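Local coordinates for putative DNA protection protein (Streptomyces coelicolor, PDB 4CYB) that binds ferric iron and, like other Dps ferritins, probably oxidises ferrous iron and stores it within a twelve-subunit shell, at residues L28-A33 against L124-D129; T35-D40 against T97-P102; G66-L71 against E155-F160. All coordinates share one frame; numbering follows the deposited sequence.

Interaction 1: L28-A33 against L124-D129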
loop_
_atom_site.group_PDB
_atom_site.type_symbol
_atom_site.label_atom_id
_atom_site.label_comp_id
_atom_site.label_asym_id
_atom_site.label_seq_id
_atom_site.Cartn_x
_atom_site.Cartn_y
_atom_site.Cartn_z
ATOM N N LEU J 28 -25.173 8.191 26.660
ATOM C CA LEU J 28 -24.348 8.243 25.419
ATOM C C LEU J 28 -24.665 9.501 24.651
ATOM O O LEU J 28 -23.728 10.098 24.057
ATOM C CB LEU J 28 -24.549 6.985 24.553
ATOM C CG LEU J 28 -23.872 5.727 25.119
ATOM C CD1 LEU J 28 -24.337 4.439 24.453
ATOM C CD2 LEU J 28 -22.341 5.830 25.121
ATOM N N ASN J 29 -25.945 9.889 24.602
ATOM C CA ASN J 29 -26.312 11.069 23.846
ATOM C C ASN J 29 -25.729 12.345 24.418
ATOM O O ASN J 29 -25.454 13.274 23.691
ATOM C CB ASN J 29 -27.815 11.217 23.577
ATOM C CG ASN J 29 -28.240 10.528 22.290
ATOM O OD1 ASN J 29 -27.564 10.646 21.258
ATOM N ND2 ASN J 29 -29.372 9.841 22.332
ATOM N N LYS J 30 -25.568 12.410 25.732
ATOM C CA LYS J 30 -24.927 13.592 26.306
ATOM C C LYS J 30 -23.456 13.642 25.918
ATOM O O LYS J 30 -22.939 14.714 25.517
ATOM C CB LYS J 30 -25.109 13.622 27.861
ATOM C CG LYS J 30 -24.434 14.831 28.538
ATOM C CD LYS J 30 -24.843 16.159 27.902
ATOM C CE LYS J 30 -24.482 17.317 28.832
ATOM N NZ LYS J 30 -23.080 17.295 29.290
ATOM N N VAL J 31 -22.780 12.518 26.029
ATOM C CA VAL J 31 -21.370 12.435 25.617
ATOM C C VAL J 31 -21.275 12.823 24.138
ATOM O O VAL J 31 -20.347 13.528 23.732
ATOM C CB VAL J 31 -20.796 11.025 25.849
ATOM C CG1 VAL J 31 -19.408 10.888 25.204
ATOM C CG2 VAL J 31 -20.690 10.783 27.374
ATOM N N LEU J 32 -22.194 12.302 23.346
ATOM C CA LEU J 32 -22.203 12.563 21.864
ATOM C C LEU J 32 -22.379 14.049 21.583
ATOM O O LEU J 32 -21.629 14.625 20.771
ATOM C CB LEU J 32 -23.323 11.733 21.245
ATOM C CG LEU J 32 -23.402 11.530 19.752
ATOM C CD1 LEU J 32 -22.016 11.113 19.234
ATOM C CD2 LEU J 32 -24.474 10.475 19.513
ATOM N N ALA J 33 -23.343 14.697 22.261
ATOM C CA ALA J 33 -23.564 16.156 22.108
ATOM C C ALA J 33 -22.306 16.933 22.475
ATOM O O ALA J 33 -21.881 17.820 21.736
ATOM C CB ALA J 33 -24.794 16.629 22.928
ATOM N N LEU J 124 -14.514 14.227 30.252
ATOM C CA LEU J 124 -13.847 13.202 31.146
ATOM C C LEU J 124 -14.682 13.022 32.460
ATOM O O LEU J 124 -14.950 11.881 32.873
ATOM C CB LEU J 124 -12.398 13.615 31.475
ATOM C CG LEU J 124 -11.435 13.449 30.288
ATOM C CD1 LEU J 124 -10.081 14.033 30.601
ATOM C CD2 LEU J 124 -11.235 11.964 29.936
ATOM N N THR J 125 -15.155 14.133 33.023
ATOM C CA THR J 125 -15.973 14.042 34.272
ATOM C C THR J 125 -17.271 13.242 34.034
ATOM O O THR J 125 -17.602 12.309 34.775
ATOM C CB THR J 125 -16.234 15.452 34.818
ATOM O OG1 THR J 125 -14.962 16.055 35.102
ATOM C CG2 THR J 125 -17.075 15.391 36.113
ATOM N N GLU J 126 -17.951 13.562 32.945
ATOM C CA GLU J 126 -19.163 12.854 32.518
ATOM C C GLU J 126 -18.894 11.383 32.237
ATOM O O GLU J 126 -19.690 10.529 32.583
ATOM C CB GLU J 126 -19.712 13.468 31.231
ATOM C CG GLU J 126 -20.524 14.719 31.466
ATOM C CD GLU J 126 -22.028 14.504 31.473
ATOM O OE1 GLU J 126 -22.544 13.324 31.456
ATOM O OE2 GLU J 126 -22.695 15.572 31.498
ATOM N N CYS J 127 -17.786 11.081 31.553
ATOM C CA CYS J 127 -17.421 9.702 31.229
ATOM C C CYS J 127 -17.185 8.820 32.417
ATOM O O CYS J 127 -17.614 7.693 32.404
ATOM C CB CYS J 127 -16.097 9.640 30.466
ATOM S SG CYS J 127 -16.345 9.715 28.702
ATOM N N HIS J 128 -16.429 9.279 33.404
ATOM C CA HIS J 128 -16.214 8.419 34.613
ATOM C C HIS J 128 -17.547 8.049 35.248
ATOM O O HIS J 128 -17.786 6.879 35.590
ATOM C CB HIS J 128 -15.352 9.153 35.640
ATOM C CG HIS J 128 -13.878 9.193 35.282
ATOM N ND1 HIS J 128 -13.094 8.091 35.293
ATOM C CD2 HIS J 128 -13.072 10.243 34.891
ATOM C CE1 HIS J 128 -11.827 8.431 34.975
ATOM N NE2 HIS J 128 -11.806 9.751 34.736
ATOM N N ASP J 129 -18.418 9.052 35.391
ATOM C CA ASP J 129 -19.742 8.836 35.999
ATOM C C ASP J 129 -20.598 7.898 35.147
ATOM O O ASP J 129 -21.173 6.930 35.659
ATOM C CB ASP J 129 -20.466 10.176 36.233
ATOM C CG ASP J 129 -21.846 9.980 36.826
ATOM O OD1 ASP J 129 -21.885 9.550 37.993
ATOM O OD2 ASP J 129 -22.881 10.184 36.134
#
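Lys30 NZ reaches Glu126 OE2 at 2.8 Å in a salt bridge that joins two helices, and OE2 is only one of its partners. The same nitrogen makes a salt bridge with Asp34 OD2, one turn further along its own helix, and a hydrogen bond with Thr98 OG1, so the ammonium has as many partners as it has N-H bonds. The amine meets OE2 from above the carboxylate plane, 52° out of it. The lysine chain does more than deliver its tip: with CG anti to the backbone N (chi1 179°), its bends at chi2 and chi4 bring CG, CE and NZ all to Glu126 OE2. Lys30 CG therefore packs 3.5 Å from Glu126 OE2 and 3.8 Å from Glu126 OE1, and CE lies 3.7 Å from Glu126 OE2. Glu126 comes across at about a right angle to this chain, its own bend at chi2 turning the carboxylate onto the lysine. These segments belong to helix 18-48 and helix 109-136, two antiparallel neighbours in the four-helix bundle of the ferritin fold, and the ion pair lies toward the outer side of the two helices. Further in, Val31 CG2 and Cys127 SG approach to 4.7 Å, while Cys127 packs against Val150 and Leu151 of helix 140-164. Arg27 extends the charged seam: it forms a salt bridge with Asp129 and a long, weak ion pair with Glu126 OE1. With two carboxylates, Glu126 and Asp34, beside one ammonium, Lys30 is likely to stay protonated.

Interaction 2: T35-D40 against T97-P102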
loop_
_atom_site.group_PDB
_atom_site.type_symbol
_atom_site.label_atom_id
_atom_site.label_comp_id
_atom_site.label_asym_id
_atom_site.label_seq_id
_atom_site.Cartn_x
_atom_site.Cartn_y
_atom_site.Cartn_z
ATOM N N THR J 35 -19.199 15.848 22.526
ATOM C CA THR J 35 -18.139 15.459 21.617
ATOM C C THR J 35 -18.376 16.116 20.242
ATOM O O THR J 35 -17.410 16.519 19.579
ATOM C CB THR J 35 -18.087 13.937 21.443
ATOM O OG1 THR J 35 -17.779 13.317 22.701
ATOM C CG2 THR J 35 -16.958 13.550 20.428
ATOM N N ARG J 36 -19.619 16.205 19.807
ATOM C CA ARG J 36 -19.914 17.048 18.605
ATOM C C ARG J 36 -19.394 18.489 18.705
ATOM O O ARG J 36 -18.746 19.002 17.771
ATOM C CB ARG J 36 -21.397 17.044 18.248
ATOM C CG ARG J 36 -21.938 15.680 17.866
ATOM C CD ARG J 36 -21.785 15.511 16.368
ATOM N NE ARG J 36 -22.517 16.506 15.590
ATOM C CZ ARG J 36 -23.820 16.401 15.319
ATOM N NH1 ARG J 36 -24.517 15.366 15.803
ATOM N NH2 ARG J 36 -24.438 17.360 14.625
ATOM N N ILE J 37 -19.582 19.138 19.875
ATOM C CA ILE J 37 -19.070 20.513 20.017
ATOM C C ILE J 37 -17.518 20.491 20.005
ATOM O O ILE J 37 -16.893 21.353 19.418
ATOM C CB ILE J 37 -19.555 21.116 21.380
ATOM C CG1 ILE J 37 -21.093 21.087 21.407
ATOM C CG2 ILE J 37 -18.973 22.520 21.584
ATOM C CD1 ILE J 37 -21.712 21.943 20.314
ATOM N N LEU J 38 -16.920 19.502 20.652
ATOM C CA LEU J 38 -15.469 19.419 20.778
ATOM C C LEU J 38 -14.828 19.158 19.405
ATOM O O LEU J 38 -13.836 19.802 19.060
ATOM C CB LEU J 38 -15.058 18.350 21.800
ATOM C CG LEU J 38 -13.534 18.231 21.932
ATOM C CD1 LEU J 38 -12.894 19.602 22.193
ATOM C CD2 LEU J 38 -13.232 17.250 23.092
ATOM N N HIS J 39 -15.483 18.327 18.595
ATOM C CA HIS J 39 -14.970 18.114 17.214
ATOM C C HIS J 39 -14.935 19.461 16.482
ATOM O O HIS J 39 -13.964 19.829 15.821
ATOM C CB HIS J 39 -15.882 17.130 16.445
ATOM C CG HIS J 39 -15.583 17.135 14.956
ATOM N ND1 HIS J 39 -14.527 16.456 14.411
ATOM C CD2 HIS J 39 -16.122 17.889 13.961
ATOM C CE1 HIS J 39 -14.467 16.729 13.063
ATOM N NE2 HIS J 39 -15.442 17.586 12.793
ATOM N N ASP J 40 -16.053 20.182 16.542
ATOM C CA ASP J 40 -16.184 21.444 15.857
ATOM C C ASP J 40 -15.262 22.517 16.451
ATOM O O ASP J 40 -14.783 23.373 15.731
ATOM C CB ASP J 40 -17.652 21.883 15.857
ATOM C CG ASP J 40 -18.499 21.057 14.834
ATOM O OD1 ASP J 40 -17.925 20.252 14.003
ATOM O OD2 ASP J 40 -19.752 21.207 14.849
ATOM N N THR J 97 -25.991 19.754 24.878
ATOM C CA THR J 97 -24.586 19.865 25.351
ATOM C C THR J 97 -24.476 20.835 26.536
ATOM O O THR J 97 -25.285 21.770 26.663
ATOM C CB THR J 97 -23.652 20.382 24.232
ATOM O OG1 THR J 97 -22.283 20.376 24.694
ATOM C CG2 THR J 97 -24.076 21.825 23.761
ATOM N N THR J 98 -23.485 20.630 27.394
ATOM C CA THR J 98 -23.158 21.691 28.317
ATOM C C THR J 98 -21.785 22.348 28.035
ATOM O O THR J 98 -21.272 23.108 28.849
ATOM C CB THR J 98 -23.211 21.184 29.769
ATOM O OG1 THR J 98 -22.362 20.061 29.912
ATOM C CG2 THR J 98 -24.675 20.809 30.188
ATOM N N VAL J 99 -21.180 22.070 26.874
ATOM C CA VAL J 99 -19.944 22.753 26.512
ATOM C C VAL J 99 -20.307 24.156 26.018
ATOM O O VAL J 99 -21.042 24.280 25.046
ATOM C CB VAL J 99 -19.166 21.999 25.358
ATOM C CG1 VAL J 99 -17.860 22.736 25.022
ATOM C CG2 VAL J 99 -18.903 20.567 25.783
ATOM N N PRO J 100 -19.729 25.216 26.638
ATOM C CA PRO J 100 -20.096 26.604 26.317
ATOM C C PRO J 100 -19.736 26.974 24.874
ATOM O O PRO J 100 -18.741 26.456 24.304
ATOM C CB PRO J 100 -19.258 27.454 27.335
ATOM C CG PRO J 100 -19.000 26.495 28.466
ATOM C CD PRO J 100 -18.804 25.147 27.794
ATOM N N ARG J 101 -20.542 27.851 24.277
ATOM C CA ARG J 101 -20.232 28.384 22.940
ATOM C C ARG J 101 -19.032 29.363 22.975
ATOM O O ARG J 101 -18.976 30.301 23.834
ATOM C CB ARG J 101 -21.467 29.098 22.379
ATOM C CG ARG J 101 -21.263 29.669 20.972
ATOM C CD ARG J 101 -22.556 30.324 20.514
ATOM N NE ARG J 101 -22.367 31.030 19.268
ATOM C CZ ARG J 101 -23.350 31.623 18.597
ATOM N NH1 ARG J 101 -24.605 31.504 19.021
ATOM N NH2 ARG J 101 -23.093 32.305 17.490
ATOM N N PRO J 102 -18.057 29.193 22.053
ATOM C CA PRO J 102 -16.941 30.168 22.024
ATOM C C PRO J 102 -17.341 31.453 21.342
ATOM O O PRO J 102 -18.397 31.509 20.728
ATOM C CB PRO J 102 -15.882 29.459 21.142
ATOM C CG PRO J 102 -16.696 28.619 20.203
ATOM C CD PRO J 102 -17.963 28.194 20.961
#
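Ile37 points from its helix straight at the chain of 97-102 and divides its two branches between two residues there. With CG2 anti to the backbone N and CG1 anti to the carbonyl carbon (chi1 -58°), the methyl branch goes to Val99 and the ethyl branch to Thr97. Ile37 and Val99 run past each other in opposite directions: Ile37 CG2 touches Val99 CG1 at 3.6 Å, and Val99 CB lies 3.8 Å from the same methyl. Thr97, by contrast, crosses the isoleucine at about a right angle. Its OG1 sits 3.6 Å from Ile37 CG1, and its methyl CG2 lies 3.9 Å from that carbon and 4.2 Å from Ile37 CD1. Besides this apolar touch, the hydroxyl has two polar partners. Thr97 OG1 accepts a nearly straight bond from Val99 N (3.0 Å, 166° at the hydrogen), which makes an ST turn, and it also hydrogen-bonds Asp34 OD1 of helix 18-48. Because Thr98 N is bonded to that same carboxylate oxygen, the start of the loop is tied to the helix one turn before Ile37. Were an alanine to take the place of Thr97, Val99 N would probably lose its turn partner, Asp34 OD1 would keep one bond fewer, and a gap is likely to open beside Ile37 CG1. The loop that follows helix 90-96 runs roughly along helix 18-48, so that Pro102 comes to rest on Leu41, Lys44 and Tyr45. Ile37 is covered further by Val93 of helix 90-96 and by Arg91 of a neighbouring subunit, while on the inner side Leu38 packs against His120 and Ile123 of helix 109-136.

Interaction 3: G66-L71 against E155-F160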
loop_
_atom_site.group_PDB
_atom_site.type_symbol
_atom_site.label_atom_id
_atom_site.label_comp_id
_atom_site.label_asym_id
_atom_site.label_seq_id
_atom_site.Cartn_x
_atom_site.Cartn_y
_atom_site.Cartn_z
ATOM N N GLY J 66 -9.895 14.416 13.800
ATOM C CA GLY J 66 -10.164 13.126 13.155
ATOM C C GLY J 66 -10.473 12.042 14.173
ATOM O O GLY J 66 -11.350 11.241 13.979
ATOM N N GLU J 67 -9.768 12.064 15.292
ATOM C CA GLU J 67 -10.038 11.086 16.352
ATOM C C GLU J 67 -11.401 11.317 17.007
ATOM O O GLU J 67 -12.132 10.329 17.263
ATOM C CB GLU J 67 -8.888 11.136 17.371
ATOM C CG GLU J 67 -7.587 10.499 16.820
ATOM C CD GLU J 67 -6.337 10.857 17.665
ATOM O OE1 GLU J 67 -6.459 11.558 18.696
ATOM O OE2 GLU J 67 -5.189 10.506 17.257
ATOM N N GLN J 68 -11.773 12.590 17.217
ATOM C CA GLN J 68 -13.090 12.909 17.802
ATOM C C GLN J 68 -14.200 12.527 16.832
ATOM O O GLN J 68 -15.253 12.024 17.229
ATOM C CB GLN J 68 -13.216 14.392 18.137
ATOM C CG GLN J 68 -12.248 14.822 19.287
ATOM C CD GLN J 68 -12.691 14.340 20.686
ATOM O OE1 GLN J 68 -13.849 13.986 20.903
ATOM N NE2 GLN J 68 -11.739 14.332 21.651
ATOM N N LEU J 69 -13.973 12.723 15.522
ATOM C CA LEU J 69 -15.032 12.354 14.582
ATOM C C LEU J 69 -15.283 10.844 14.607
ATOM O O LEU J 69 -16.428 10.412 14.431
ATOM C CB LEU J 69 -14.583 12.754 13.121
ATOM C CG LEU J 69 -15.679 12.568 12.046
ATOM C CD1 LEU J 69 -16.705 13.708 12.223
ATOM C CD2 LEU J 69 -14.972 12.623 10.686
ATOM N N GLU J 70 -14.234 10.035 14.738
ATOM C CA GLU J 70 -14.389 8.593 14.806
ATOM C C GLU J 70 -15.131 8.207 16.139
ATOM O O GLU J 70 -16.003 7.331 16.135
ATOM C CB GLU J 70 -13.045 7.831 14.657
ATOM C CG GLU J 70 -13.267 6.363 15.108
ATOM C CD GLU J 70 -12.159 5.318 14.864
ATOM O OE1 GLU J 70 -10.949 5.651 14.899
ATOM O OE2 GLU J 70 -12.527 4.124 14.654
ATOM N N LEU J 71 -14.800 8.880 17.227
ATOM C CA LEU J 71 -15.592 8.674 18.495
ATOM C C LEU J 71 -17.101 8.999 18.313
ATOM O O LEU J 71 -17.953 8.269 18.780
ATOM C CB LEU J 71 -15.045 9.522 19.637
ATOM C CG LEU J 71 -13.669 9.166 20.193
ATOM C CD1 LEU J 71 -13.291 10.182 21.314
ATOM C CD2 LEU J 71 -13.649 7.697 20.642
ATOM N N GLU J 155 -8.288 11.798 27.500
ATOM C CA GLU J 155 -7.100 11.934 28.384
ATOM C C GLU J 155 -5.811 12.219 27.614
ATOM O O GLU J 155 -5.094 13.192 27.924
ATOM C CB GLU J 155 -6.942 10.754 29.358
ATOM C CG GLU J 155 -8.137 10.635 30.285
ATOM C CD GLU J 155 -8.161 9.293 31.094
ATOM O OE1 GLU J 155 -7.843 8.180 30.533
ATOM O OE2 GLU J 155 -8.536 9.329 32.302
ATOM N N LEU J 156 -5.532 11.408 26.587
ATOM C CA LEU J 156 -4.319 11.581 25.826
ATOM C C LEU J 156 -4.311 12.930 25.100
ATOM O O LEU J 156 -3.269 13.624 25.048
ATOM C CB LEU J 156 -4.175 10.406 24.833
ATOM C CG LEU J 156 -2.808 10.388 24.085
ATOM C CD1 LEU J 156 -1.626 9.998 24.984
ATOM C CD2 LEU J 156 -2.878 9.401 22.896
ATOM N N GLN J 157 -5.436 13.272 24.456
ATOM C CA GLN J 157 -5.511 14.549 23.774
ATOM C C GLN J 157 -5.265 15.777 24.685
ATOM O O GLN J 157 -4.545 16.712 24.329
ATOM C CB GLN J 157 -6.861 14.701 23.041
ATOM C CG GLN J 157 -6.910 13.804 21.791
ATOM C CD GLN J 157 -8.164 14.048 20.979
ATOM O OE1 GLN J 157 -8.954 14.925 21.298
ATOM N NE2 GLN J 157 -8.351 13.268 19.894
ATOM N N ALA J 158 -5.837 15.734 25.882
ATOM C CA ALA J 158 -5.685 16.831 26.844
ATOM C C ALA J 158 -4.223 16.997 27.205
ATOM O O ALA J 158 -3.762 18.136 27.351
ATOM C CB ALA J 158 -6.560 16.546 28.102
ATOM N N TRP J 159 -3.487 15.881 27.331
ATOM C CA TRP J 159 -2.035 15.946 27.561
ATOM C C TRP J 159 -1.297 16.698 26.466
ATOM O O TRP J 159 -0.571 17.666 26.734
ATOM C CB TRP J 159 -1.442 14.527 27.797
ATOM C CG TRP J 159 0.072 14.501 27.813
ATOM C CD1 TRP J 159 0.927 15.272 28.566
ATOM C CD2 TRP J 159 0.922 13.704 26.974
ATOM N NE1 TRP J 159 2.233 14.976 28.281
ATOM C CE2 TRP J 159 2.289 14.075 27.295
ATOM C CE3 TRP J 159 0.693 12.736 25.973
ATOM C CZ2 TRP J 159 3.395 13.467 26.678
ATOM C CZ3 TRP J 159 1.823 12.123 25.361
ATOM C CH2 TRP J 159 3.129 12.486 25.711
ATOM N N PHE J 160 -1.547 16.329 25.212
ATOM C CA PHE J 160 -0.894 16.952 24.071
ATOM C C PHE J 160 -1.232 18.425 24.021
ATOM O O PHE J 160 -0.339 19.243 23.809
ATOM C CB PHE J 160 -1.336 16.306 22.731
ATOM C CG PHE J 160 -0.502 15.113 22.307
ATOM C CD1 PHE J 160 -0.701 13.848 22.867
ATOM C CD2 PHE J 160 0.435 15.235 21.279
ATOM C CE1 PHE J 160 0.061 12.731 22.453
ATOM C CE2 PHE J 160 1.174 14.127 20.837
ATOM C CZ PHE J 160 0.987 12.869 21.436
#
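Gln157 reaches across from helix 140-164 to Glu67 and Gln68, and its extended chain can be followed outward atom by atom. The bond from CA to CB is directed toward 66-71, and the chain beyond stays extended (chi2 -174°). CG passes 3.9 Å from Glu67 OE1; CD, already between the two partners, lies 3.6 Å from Gln68 NE2. There the amide divides its work. Gln157 NE2 donates to Glu67 OE1 at 2.8 Å, using the anti lone pair of that oxygen; the carboxylate and amide planes are 26° apart, nearly coplanar, and NE2 also rests 3.3 Å from Glu67 CB. Gln157 OE1 accepts from Gln68 NE2 at 2.9 Å and 168° at the hydrogen, but this donor approaches from above the carbonyl plane, Gln68 being turned steeply against it. Both helices are members of the ferritin four-helix bundle, helix 54-81 and helix 140-164 running antiparallel, and this largely buried polar bridge lies between them, its Glu67 end nearer the surface. Each end of the Gln157 amide has a second bond, NE2 to His64 O and OE1 to His120 NE2 of helix 109-136, which leaves the group little freedom to flip. Gln68 NE2 likewise binds Asn154 OD1, and Glu67 OE2 forms a salt bridge with Lys63. The side chain of Gln68 is about 10 Å from that of the iron ligand Asp73, further along its helix.

In the fold
Helix 18-48 serves interactions 1 and 2, while interaction 3 joins the two bundle helices, 54-81 and 140-164, that interaction 1 does not use. Interaction 1 is a charged contact at the bundle surface. Interactions 2 and 3 are buried but differ in kind: apolar branches against a loop in one, amide and carboxylate bonds between helices in the other. The first two are continuous, since Ala33 CB packs 3.9 Å from Thr97 N at the start of the loop. Thr35 and Leu38 pack on Gln68, linking interactions 2 and 3, and Leu124 CD2 meets Glu155 CG at 3.4 Å between interactions 1 and 3. Segments of each contact also touch neighbouring subunits of the dodecamer.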